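Local coordinates for protein gdp-l-fucose synthetase (Naegleria fowleri, PDB 6AQZ) that binds NADP and, as a GDP-L-fucose synthetase, probably makes GDP-L-fucose by NADPH-dependent epimerisation and reduction of a GDP-keto-deoxymannose precursor, at residues Y76-V81 / F119-T124; M108-L113 / D166-W171; L184-I189 / F252-E257. All coordinates share one frame; numbering follows the deposited sequence.

In the fold
The three contacts lie in the Rossmann-type NADP-binding part of the chain, with centres 13 to 14 Å apart. Contact 1 pairs the starts of strands 80-83 and 123-127. Contact 2 packs helix 98-118, which connects those two strands, against helix 156-179. Contacts 1 and 2 therefore alternate along the chain, and contact 3 follows both. It joins strand 184-194, the next neighbour of 123-127 in the sheet, to the turn after helix 240-253. Leu-184 and Lys-122 meet through a probable backbone hydrogen bond, and Phe-185 packs on Leu-113. Sheet and helix layer thus form one continuous framework in the domain that holds NADP.

Contact 1 (Y76-V81 / F119-T124); sequences YRPTYV and FGVKKT
Val-121 and Val-81 both hold CG1 anti to the backbone N (chi1 175° and 167°) and CG2 anti to the carbonyl carbon. This turns the CG2 methyls together, and the side chains cross at about a right angle. Val-81 CG2 lies 3.7 Å from Val-121 CG2. Val-121 CG2 also reaches the Pro-78 ring, 4.0 Å from Pro-78 CG. Lys-122 stays extended and bends at its last torsion. Its NZ then lies beside Thr-79 CG2, and its CD sits obliquely near the Tyr-80 hydroxyl. Lys-123 CB meets the edge of the Tyr-80 ring, 3.7 Å from CD1. Lys-123 NZ bonds elsewhere, to the carbonyls of Met-251 and Tyr-254.

Two backbone bonds join the segments. Lys-122 N donates to Thr-79 O over 2.9 Å, from above the carbonyl plane. Val-81 N donates to Lys-123 O over 3.1 Å, in the carbonyl plane and nearly straight. At the far end, Phe-119 CE2 lies over one face of the Arg-77 guanidinium, with the two planes 84° apart. Arg-77 NE bonds to Glu-74 O.

Gly-120 is the C-prime residue of a Schellman motif that ends helix 98-118. The contact closes a beta-alpha-beta crossover: strand 80-83, helix 98-118 and strand 123-127 run in turn. Strand 26-30 pairs with 80-83, and Cys-116 of the helix touches Val-81 and Thr-124.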
loop_
_atom_site.group_PDB
_atom_site.type_symbol
_atom_site.label_atom_id
_atom_site.label_comp_id
_atom_site.label_asym_id
_atom_site.label_seq_id
_atom_site.Cartn_x
_atom_site.Cartn_y
_atom_site.Cartn_z
ATOM N N TYR A 76 -11.591 -23.216 -14.846
ATOM C CA TYR A 76 -11.811 -22.624 -16.162
ATOM C C TYR A 76 -10.534 -22.382 -16.958
ATOM O O TYR A 76 -10.616 -22.239 -18.184
ATOM C CB TYR A 76 -12.578 -21.294 -16.030
ATOM C CG TYR A 76 -13.952 -21.448 -15.398
ATOM C CD1 TYR A 76 -14.987 -22.071 -16.086
ATOM C CD2 TYR A 76 -14.209 -20.984 -14.112
ATOM C CE1 TYR A 76 -16.241 -22.238 -15.518
ATOM C CE2 TYR A 76 -15.461 -21.142 -13.535
ATOM C CZ TYR A 76 -16.475 -21.773 -14.246
ATOM O OH TYR A 76 -17.724 -21.934 -13.691
ATOM N N ARG A 77 -9.362 -22.341 -16.303
ATOM C CA ARG A 77 -8.071 -22.084 -16.940
ATOM C C ARG A 77 -8.169 -20.933 -17.940
ATOM O O ARG A 77 -8.056 -21.164 -19.147
ATOM C CB ARG A 77 -7.549 -23.336 -17.654
ATOM C CG ARG A 77 -7.364 -24.577 -16.787
ATOM C CD ARG A 77 -6.252 -24.420 -15.743
ATOM N NE ARG A 77 -6.237 -25.558 -14.817
ATOM C CZ ARG A 77 -5.210 -26.387 -14.635
ATOM N NH1 ARG A 77 -4.067 -26.209 -15.298
ATOM N NH2 ARG A 77 -5.326 -27.389 -13.764
ATOM N N PRO A 78 -8.389 -19.697 -17.499
ATOM C CA PRO A 78 -8.625 -18.609 -18.453
ATOM C C PRO A 78 -7.353 -18.204 -19.185
ATOM O O PRO A 78 -6.242 -18.346 -18.663
ATOM C CB PRO A 78 -9.107 -17.467 -17.559
ATOM C CG PRO A 78 -8.380 -17.714 -16.291
ATOM C CD PRO A 78 -8.386 -19.207 -16.110
ATOM N N THR A 79 -7.539 -17.655 -20.401
ATOM C CA THR A 79 -6.485 -16.963 -21.143
ATOM C C THR A 79 -6.513 -15.454 -20.940
ATOM O O THR A 79 -5.518 -14.786 -21.234
ATOM C CB THR A 79 -6.565 -17.255 -22.658
ATOM O OG1 THR A 79 -7.878 -16.973 -23.160
ATOM C CG2 THR A 79 -6.204 -18.702 -22.959
ATOM N N TYR A 80 -7.643 -14.905 -20.503
ATOM C CA TYR A 80 -7.770 -13.489 -20.214
ATOM C C TYR A 80 -8.554 -13.339 -18.927
ATOM O O TYR A 80 -9.379 -14.186 -18.588
ATOM C CB TYR A 80 -8.441 -12.732 -21.365
ATOM C CG TYR A 80 -7.560 -12.706 -22.602
ATOM C CD1 TYR A 80 -6.550 -11.765 -22.736
ATOM C CD2 TYR A 80 -7.696 -13.668 -23.611
ATOM C CE1 TYR A 80 -5.711 -11.759 -23.857
ATOM C CE2 TYR A 80 -6.861 -13.670 -24.737
ATOM C CZ TYR A 80 -5.880 -12.716 -24.852
ATOM O OH TYR A 80 -5.058 -12.700 -25.965
ATOM N N VAL A 81 -8.252 -12.282 -18.184
ATOM C CA VAL A 81 -8.943 -11.985 -16.944
ATOM C C VAL A 81 -9.302 -10.504 -16.945
ATOM O O VAL A 81 -8.444 -9.649 -17.201
ATOM C CB VAL A 81 -8.089 -12.370 -15.717
ATOM C CG1 VAL A 81 -8.668 -11.782 -14.417
ATOM C CG2 VAL A 81 -8.022 -13.865 -15.605
ATOM N N PHE A 119 -1.296 -19.105 -13.341
ATOM C CA PHE A 119 -2.027 -19.855 -14.350
ATOM C C PHE A 119 -1.806 -19.327 -15.754
ATOM O O PHE A 119 -2.489 -19.768 -16.684
ATOM C CB PHE A 119 -3.518 -19.846 -14.023
ATOM C CG PHE A 119 -3.895 -20.770 -12.899
ATOM C CD1 PHE A 119 -3.759 -20.378 -11.586
ATOM C CD2 PHE A 119 -4.395 -22.035 -13.165
ATOM C CE1 PHE A 119 -4.112 -21.223 -10.562
ATOM C CE2 PHE A 119 -4.746 -22.885 -12.142
ATOM C CZ PHE A 119 -4.607 -22.475 -10.839
ATOM N N GLY A 120 -0.844 -18.430 -15.935
ATOM C CA GLY A 120 -0.441 -17.974 -17.254
ATOM C C GLY A 120 -1.467 -17.205 -18.062
ATOM O O GLY A 120 -1.527 -17.366 -19.287
ATOM N N VAL A 121 -2.277 -16.373 -17.413
ATOM C CA VAL A 121 -3.207 -15.523 -18.149
ATOM C C VAL A 121 -2.407 -14.593 -19.050
ATOM O O VAL A 121 -1.389 -14.027 -18.629
ATOM C CB VAL A 121 -4.089 -14.745 -17.166
ATOM C CG1 VAL A 121 -4.979 -13.766 -17.904
ATOM C CG2 VAL A 121 -4.915 -15.719 -16.312
ATOM N N LYS A 122 -2.830 -14.469 -20.310
ATOM C CA LYS A 122 -2.069 -13.658 -21.258
ATOM C C LYS A 122 -2.152 -12.183 -20.895
ATOM O O LYS A 122 -1.124 -11.501 -20.799
ATOM C CB LYS A 122 -2.556 -13.886 -22.696
ATOM C CG LYS A 122 -2.383 -15.300 -23.253
ATOM C CD LYS A 122 -2.935 -15.380 -24.685
ATOM C CE LYS A 122 -2.507 -16.636 -25.440
ATOM N NZ LYS A 122 -3.064 -17.890 -24.860
ATOM N N LYS A 123 -3.359 -11.691 -20.615
ATOM C CA LYS A 123 -3.558 -10.287 -20.276
ATOM C C LYS A 123 -4.621 -10.175 -19.184
ATOM O O LYS A 123 -5.641 -10.863 -19.226
ATOM C CB LYS A 123 -3.970 -9.460 -21.494
ATOM C CG LYS A 123 -3.893 -7.965 -21.258
ATOM C CD LYS A 123 -4.602 -7.163 -22.342
ATOM C CE LYS A 123 -3.745 -6.982 -23.564
ATOM N NZ LYS A 123 -4.327 -5.971 -24.510
ATOM N N THR A 124 -4.344 -9.342 -18.183
ATOM C CA THR A 124 -5.237 -9.105 -17.056
ATOM C C THR A 124 -5.495 -7.609 -16.970
ATOM O O THR A 124 -4.554 -6.816 -17.019
ATOM C CB THR A 124 -4.627 -9.651 -15.750
ATOM O OG1 THR A 124 -4.583 -11.076 -15.827
ATOM C CG2 THR A 124 -5.420 -9.221 -14.496
#

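Contact 2 (M108-L113 / D166-W171); sequences MNNNIL and DMLGRW
Leu-168 points from helix 156-179 toward helix 98-118 and gives the largest share of the buried surface. Its CG is anti to the backbone N (chi1 -177°), which sends CD2 across to Asn-110. Leu-168 CD2 lies 3.3 Å from Asn-110 OD1 and also close to Asn-110 CA. Leu-113 answers from the other helix. Leu-113 CD2 fits 3.9 Å from Leu-168 CG. Leu-113 CD2 also lies 3.6 Å from Gly-169 N. The methyl rests on the backbone at Gly-169.

This tight part is small. The segment axes stay 10.4 Å apart and cross at -25°, and only 169 Å² is buried between them. Asn-109 is on the looser side: it faces the other helix, but its side chain falls short of it, and its OD1 bonds to His-83. On the side of helix 156-179 turned from the contact, Arg-170 grips Asp-166 OD2 with NE and NH2, NE at 3.0 Å.

Asn-110 OD1 accepts from Trp-102 NE1 of the second subunit, and that tryptophan also packs on Leu-168. The contact between the segments has no hydrogen bond of its own. Its chemistry is mainly apolar, with a methyl set against an amide oxygen that is satisfied across the dimer interface.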
loop_
_atom_site.group_PDB
_atom_site.type_symbol
_atom_site.label_atom_id
_atom_site.label_comp_id
_atom_site.label_asym_id
_atom_site.label_seq_id
_atom_site.Cartn_x
_atom_site.Cartn_y
_atom_site.Cartn_z
ATOM N N MET A 108 -7.996 -9.629 -1.776
ATOM C CA MET A 108 -8.609 -9.981 -3.049
ATOM C C MET A 108 -7.686 -9.639 -4.219
ATOM O O MET A 108 -7.500 -10.452 -5.142
ATOM C CB MET A 108 -9.982 -9.299 -3.103
ATOM C CG MET A 108 -10.660 -9.104 -4.412
ATOM S SD MET A 108 -12.436 -8.686 -4.290
ATOM C CE MET A 108 -12.749 -7.904 -2.704
ATOM N N ASN A 109 -7.071 -8.460 -4.187
ATOM C CA ASN A 109 -6.191 -8.067 -5.292
ATOM C C ASN A 109 -4.936 -8.933 -5.358
ATOM O O ASN A 109 -4.556 -9.403 -6.437
ATOM C CB ASN A 109 -5.857 -6.585 -5.193
ATOM C CG ASN A 109 -7.050 -5.727 -5.501
ATOM O OD1 ASN A 109 -7.937 -6.163 -6.228
ATOM N ND2 ASN A 109 -7.096 -4.516 -4.959
ATOM N N ASN A 110 -4.286 -9.167 -4.217
ATOM C CA ASN A 110 -3.117 -10.046 -4.214
ATOM C C ASN A 110 -3.472 -11.441 -4.741
ATOM O O ASN A 110 -2.746 -12.002 -5.575
ATOM C CB ASN A 110 -2.499 -10.106 -2.801
ATOM C CG ASN A 110 -1.837 -8.770 -2.395
ATOM O OD1 ASN A 110 -1.584 -7.899 -3.245
ATOM N ND2 ASN A 110 -1.608 -8.585 -1.091
ATOM N N ASN A 111 -4.601 -12.007 -4.293
ATOM C CA ASN A 111 -4.953 -13.356 -4.727
ATOM C C ASN A 111 -5.178 -13.417 -6.234
ATOM O O ASN A 111 -4.659 -14.312 -6.907
ATOM C CB ASN A 111 -6.181 -13.857 -3.976
ATOM C CG ASN A 111 -5.924 -14.005 -2.502
ATOM O OD1 ASN A 111 -4.760 -14.043 -2.060
ATOM N ND2 ASN A 111 -7.007 -14.063 -1.713
ATOM N N ILE A 112 -5.953 -12.468 -6.778
ATOM C CA ILE A 112 -6.372 -12.547 -8.178
ATOM C C ILE A 112 -5.174 -12.381 -9.116
ATOM O O ILE A 112 -4.981 -13.177 -10.045
ATOM C CB ILE A 112 -7.482 -11.516 -8.476
ATOM C CG1 ILE A 112 -8.773 -11.902 -7.762
ATOM C CG2 ILE A 112 -7.808 -11.486 -9.961
ATOM C CD1 ILE A 112 -9.405 -13.130 -8.351
ATOM N N LEU A 113 -4.346 -11.356 -8.886
ATOM C CA LEU A 113 -3.169 -11.158 -9.746
ATOM C C LEU A 113 -2.186 -12.311 -9.608
ATOM O O LEU A 113 -1.578 -12.734 -10.591
ATOM C CB LEU A 113 -2.456 -9.837 -9.442
ATOM C CG LEU A 113 -2.951 -8.661 -10.316
ATOM C CD1 LEU A 113 -4.467 -8.495 -10.211
ATOM C CD2 LEU A 113 -2.254 -7.354 -9.971
ATOM N N ASP A 166 -2.427 -1.442 -8.702
ATOM C CA ASP A 166 -1.628 -0.950 -9.809
ATOM C C ASP A 166 -0.165 -1.362 -9.655
ATOM O O ASP A 166 0.448 -1.860 -10.616
ATOM C CB ASP A 166 -1.765 0.570 -9.913
ATOM C CG ASP A 166 -0.730 1.185 -10.870
ATOM O OD1 ASP A 166 -0.774 0.866 -12.070
ATOM O OD2 ASP A 166 0.120 1.995 -10.428
ATOM N N MET A 167 0.413 -1.171 -8.449
ATOM C CA MET A 167 1.829 -1.522 -8.254
ATOM C C MET A 167 2.045 -3.018 -8.407
ATOM O O MET A 167 2.985 -3.444 -9.080
ATOM C CB MET A 167 2.362 -1.076 -6.887
ATOM C CG MET A 167 2.548 0.425 -6.697
ATOM S SD MET A 167 3.518 1.200 -8.022
ATOM C CE MET A 167 5.070 0.287 -7.952
ATOM N N LEU A 168 1.153 -3.835 -7.840
ATOM C CA LEU A 168 1.346 -5.277 -7.933
ATOM C C LEU A 168 1.375 -5.743 -9.384
ATOM O O LEU A 168 2.139 -6.651 -9.731
ATOM C CB LEU A 168 0.248 -6.014 -7.157
ATOM C CG LEU A 168 0.469 -7.537 -7.168
ATOM C CD1 LEU A 168 1.885 -7.906 -6.704
ATOM C CD2 LEU A 168 -0.603 -8.254 -6.332
ATOM N N GLY A 169 0.564 -5.115 -10.250
ATOM C CA GLY A 169 0.608 -5.432 -11.672
ATOM C C GLY A 169 1.951 -5.082 -12.299
ATOM O O GLY A 169 2.474 -5.820 -13.141
ATOM N N ARG A 170 2.503 -3.924 -11.935
ATOM C CA ARG A 170 3.802 -3.559 -12.483
ATOM C C ARG A 170 4.866 -4.564 -12.054
ATOM O O ARG A 170 5.689 -4.999 -12.867
ATOM C CB ARG A 170 4.171 -2.148 -12.036
ATOM C CG ARG A 170 3.150 -1.090 -12.418
ATOM C CD ARG A 170 3.535 0.233 -11.767
ATOM N NE ARG A 170 2.524 1.256 -11.970
ATOM C CZ ARG A 170 2.566 2.180 -12.922
ATOM N NH1 ARG A 170 3.607 2.227 -13.780
ATOM N NH2 ARG A 170 1.580 3.073 -12.994
ATOM N N TRP A 171 4.806 -4.994 -10.792
ATOM C CA TRP A 171 5.768 -5.955 -10.271
ATOM C C TRP A 171 5.589 -7.324 -10.925
ATOM O O TRP A 171 6.575 -8.002 -11.228
ATOM C CB TRP A 171 5.613 -6.042 -8.750
ATOM C CG TRP A 171 5.966 -4.761 -8.068
ATOM C CD1 TRP A 171 6.916 -3.864 -8.469
ATOM C CD2 TRP A 171 5.368 -4.208 -6.881
ATOM N NE1 TRP A 171 6.959 -2.804 -7.603
ATOM C CE2 TRP A 171 6.026 -2.986 -6.617
ATOM C CE3 TRP A 171 4.345 -4.625 -6.023
ATOM C CZ2 TRP A 171 5.707 -2.182 -5.525
ATOM C CZ3 TRP A 171 4.021 -3.822 -4.941
ATOM C CH2 TRP A 171 4.701 -2.612 -4.703
#

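Contact 3 (L184-I189 / F252-E257); sequences LFTSVI and FNYQSE
One direct hydrogen bond links strand 184-194 to the turn that follows helix 240-253. Thr-186 holds OG1 anti to the backbone N (chi1 -175°), which carries the hydroxyl to the turn. Thr-186 OG1 donates to Ser-256 O over 2.7 Å, in the plane of that carbonyl. The C=O...donor angle is 147°. The bond uses the hydroxyl proton and gives the buried side chain a backbone partner.

A second polar link runs through a water. It donates to Glu-257 O at 2.8 Å and accepts from Ser-187 OG at the same distance. Ser-187 directs CB away from the turn, and the water bridges its OG to Glu-257 O. The carboxylate of Glu-257 bonds elsewhere, through OE1 to Asn-173 ND2. The Tyr-254 hydroxyl is held by Glu-258 O and by Lys-308 NZ.

The remaining contacts are van der Waals. Leu-184 has CG anti to the backbone N, and both its methyls lie near Gln-255 O. Leu-184 CD2 is the nearer, 3.2 Å from Gln-255 O, and it also approaches Gln-255 CA. Tyr-254 meets Thr-186 at its ring edge, with Tyr-254 CE2 3.6 Å from Thr-186 OG1. One face of this ring has Ser-256 N above its centre, so the turn folds back over its own tyrosine. Glu-257 CB rests 3.7 Å from Phe-185 O.

The turn leads from helix 240-253 into strand 260-262, which pairs in parallel with 184-194. Ser-187 shares a backbone bond with Ile-260. Helix, turn and parallel strand at the sheet are the recurring pattern of a Rossmann-type fold, as in the NAD-dependent epimerase/dehydratase family.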
loop_
_atom_site.group_PDB
_atom_site.type_symbol
_atom_site.label_atom_id
_atom_site.label_comp_id
_atom_site.label_asym_id
_atom_site.label_seq_id
_atom_site.Cartn_x
_atom_site.Cartn_y
_atom_site.Cartn_z
ATOM N N LEU A 184 0.709 -9.914 -19.410
ATOM C CA LEU A 184 0.592 -8.469 -19.320
ATOM C C LEU A 184 -0.472 -8.127 -18.283
ATOM O O LEU A 184 -1.561 -8.723 -18.265
ATOM C CB LEU A 184 0.260 -7.850 -20.679
ATOM C CG LEU A 184 0.156 -6.314 -20.667
ATOM C CD1 LEU A 184 1.420 -5.660 -20.081
ATOM C CD2 LEU A 184 -0.155 -5.758 -22.053
ATOM N N PHE A 185 -0.141 -7.180 -17.420
ATOM C CA PHE A 185 -1.033 -6.642 -16.399
ATOM C C PHE A 185 -1.193 -5.160 -16.668
ATOM O O PHE A 185 -0.197 -4.438 -16.774
ATOM C CB PHE A 185 -0.469 -6.872 -14.982
ATOM C CG PHE A 185 -0.474 -8.312 -14.554
ATOM C CD1 PHE A 185 0.512 -9.174 -14.976
ATOM C CD2 PHE A 185 -1.461 -8.794 -13.710
ATOM C CE1 PHE A 185 0.499 -10.490 -14.600
ATOM C CE2 PHE A 185 -1.478 -10.120 -13.315
ATOM C CZ PHE A 185 -0.510 -10.967 -13.747
ATOM N N THR A 186 -2.428 -4.703 -16.798
ATOM C CA THR A 186 -2.671 -3.271 -16.898
ATOM C C THR A 186 -3.999 -2.969 -16.196
ATOM O O THR A 186 -4.569 -3.823 -15.512
ATOM C CB THR A 186 -2.624 -2.810 -18.354
ATOM O OG1 THR A 186 -2.745 -1.388 -18.393
ATOM C CG2 THR A 186 -3.738 -3.452 -19.171
ATOM N N SER A 187 -4.477 -1.732 -16.320
ATOM C CA SER A 187 -5.654 -1.341 -15.571
ATOM C C SER A 187 -6.321 -0.167 -16.255
ATOM O O SER A 187 -5.703 0.544 -17.043
ATOM C CB SER A 187 -5.294 -0.957 -14.144
ATOM O OG SER A 187 -4.543 0.228 -14.207
ATOM N N VAL A 188 -7.581 0.045 -15.905
ATOM C CA VAL A 188 -8.362 1.175 -16.378
ATOM C C VAL A 188 -8.823 1.967 -15.176
ATOM O O VAL A 188 -8.962 1.431 -14.071
ATOM C CB VAL A 188 -9.598 0.752 -17.216
ATOM C CG1 VAL A 188 -9.186 -0.033 -18.410
ATOM C CG2 VAL A 188 -10.604 -0.022 -16.340
ATOM N N ILE A 189 -9.080 3.247 -15.394
ATOM C CA ILE A 189 -9.554 4.103 -14.312
ATOM C C ILE A 189 -10.875 4.709 -14.760
ATOM O O ILE A 189 -10.884 5.774 -15.399
ATOM C CB ILE A 189 -8.553 5.210 -13.967
ATOM C CG1 ILE A 189 -7.120 4.679 -13.912
ATOM C CG2 ILE A 189 -8.936 5.851 -12.655
ATOM C CD1 ILE A 189 -6.177 5.733 -13.474
ATOM N N PHE A 252 -8.449 -5.567 -26.114
ATOM C CA PHE A 252 -8.085 -5.970 -27.463
ATOM C C PHE A 252 -6.812 -5.293 -27.955
ATOM O O PHE A 252 -6.104 -5.868 -28.783
ATOM C CB PHE A 252 -9.216 -5.638 -28.437
ATOM C CG PHE A 252 -10.468 -6.435 -28.211
ATOM C CD1 PHE A 252 -10.420 -7.689 -27.636
ATOM C CD2 PHE A 252 -11.698 -5.917 -28.573
ATOM C CE1 PHE A 252 -11.574 -8.418 -27.442
ATOM C CE2 PHE A 252 -12.861 -6.640 -28.368
ATOM C CZ PHE A 252 -12.795 -7.894 -27.795
ATOM N N ASN A 253 -6.533 -4.074 -27.492
ATOM C CA ASN A 253 -5.574 -3.219 -28.173
ATOM C C ASN A 253 -4.445 -2.690 -27.285
ATOM O O ASN A 253 -3.356 -2.427 -27.783
ATOM C CB ASN A 253 -6.311 -2.036 -28.820
ATOM C CG ASN A 253 -7.309 -2.474 -29.879
ATOM O OD1 ASN A 253 -6.921 -2.809 -30.990
ATOM N ND2 ASN A 253 -8.617 -2.471 -29.531
ATOM N N TYR A 254 -4.683 -2.530 -25.989
ATOM C CA TYR A 254 -3.817 -1.716 -25.140
ATOM C C TYR A 254 -2.735 -2.568 -24.489
ATOM O O TYR A 254 -3.043 -3.518 -23.756
ATOM C CB TYR A 254 -4.662 -1.002 -24.096
ATOM C CG TYR A 254 -3.973 0.050 -23.285
ATOM C CD1 TYR A 254 -3.524 1.232 -23.878
ATOM C CD2 TYR A 254 -3.863 -0.077 -21.905
ATOM C CE1 TYR A 254 -2.923 2.226 -23.116
ATOM C CE2 TYR A 254 -3.277 0.908 -21.141
ATOM C CZ TYR A 254 -2.807 2.056 -21.740
ATOM O OH TYR A 254 -2.233 3.026 -20.955
ATOM N N GLN A 255 -1.470 -2.213 -24.759
ATOM C CA GLN A 255 -0.303 -2.977 -24.338
ATOM C C GLN A 255 0.448 -2.343 -23.185
ATOM O O GLN A 255 1.364 -2.964 -22.658
ATOM C CB GLN A 255 0.687 -3.136 -25.506
ATOM C CG GLN A 255 0.271 -4.103 -26.549
ATOM C CD GLN A 255 1.221 -4.141 -27.698
ATOM O OE1 GLN A 255 1.889 -3.150 -28.001
ATOM N NE2 GLN A 255 1.289 -5.279 -28.366
ATOM N N SER A 256 0.160 -1.098 -22.858
ATOM C CA SER A 256 0.892 -0.400 -21.818
ATOM C C SER A 256 0.424 -0.856 -20.437
ATOM O O SER A 256 -0.765 -1.121 -20.218
ATOM C CB SER A 256 0.682 1.105 -21.995
ATOM O OG SER A 256 1.064 1.872 -20.880
ATOM N N GLU A 257 1.371 -0.926 -19.503
ATOM C CA GLU A 257 1.068 -1.200 -18.109
ATOM C C GLU A 257 0.574 0.040 -17.369
ATOM O O GLU A 257 0.115 -0.086 -16.233
ATOM C CB GLU A 257 2.303 -1.795 -17.412
ATOM C CG GLU A 257 3.405 -0.755 -17.085
ATOM C CD GLU A 257 4.628 -1.319 -16.333
ATOM O OE1 GLU A 257 4.609 -2.461 -15.827
ATOM O OE2 GLU A 257 5.645 -0.604 -16.268
HETATM O O HOH W 1 -1.791 -0.235 -14.139
#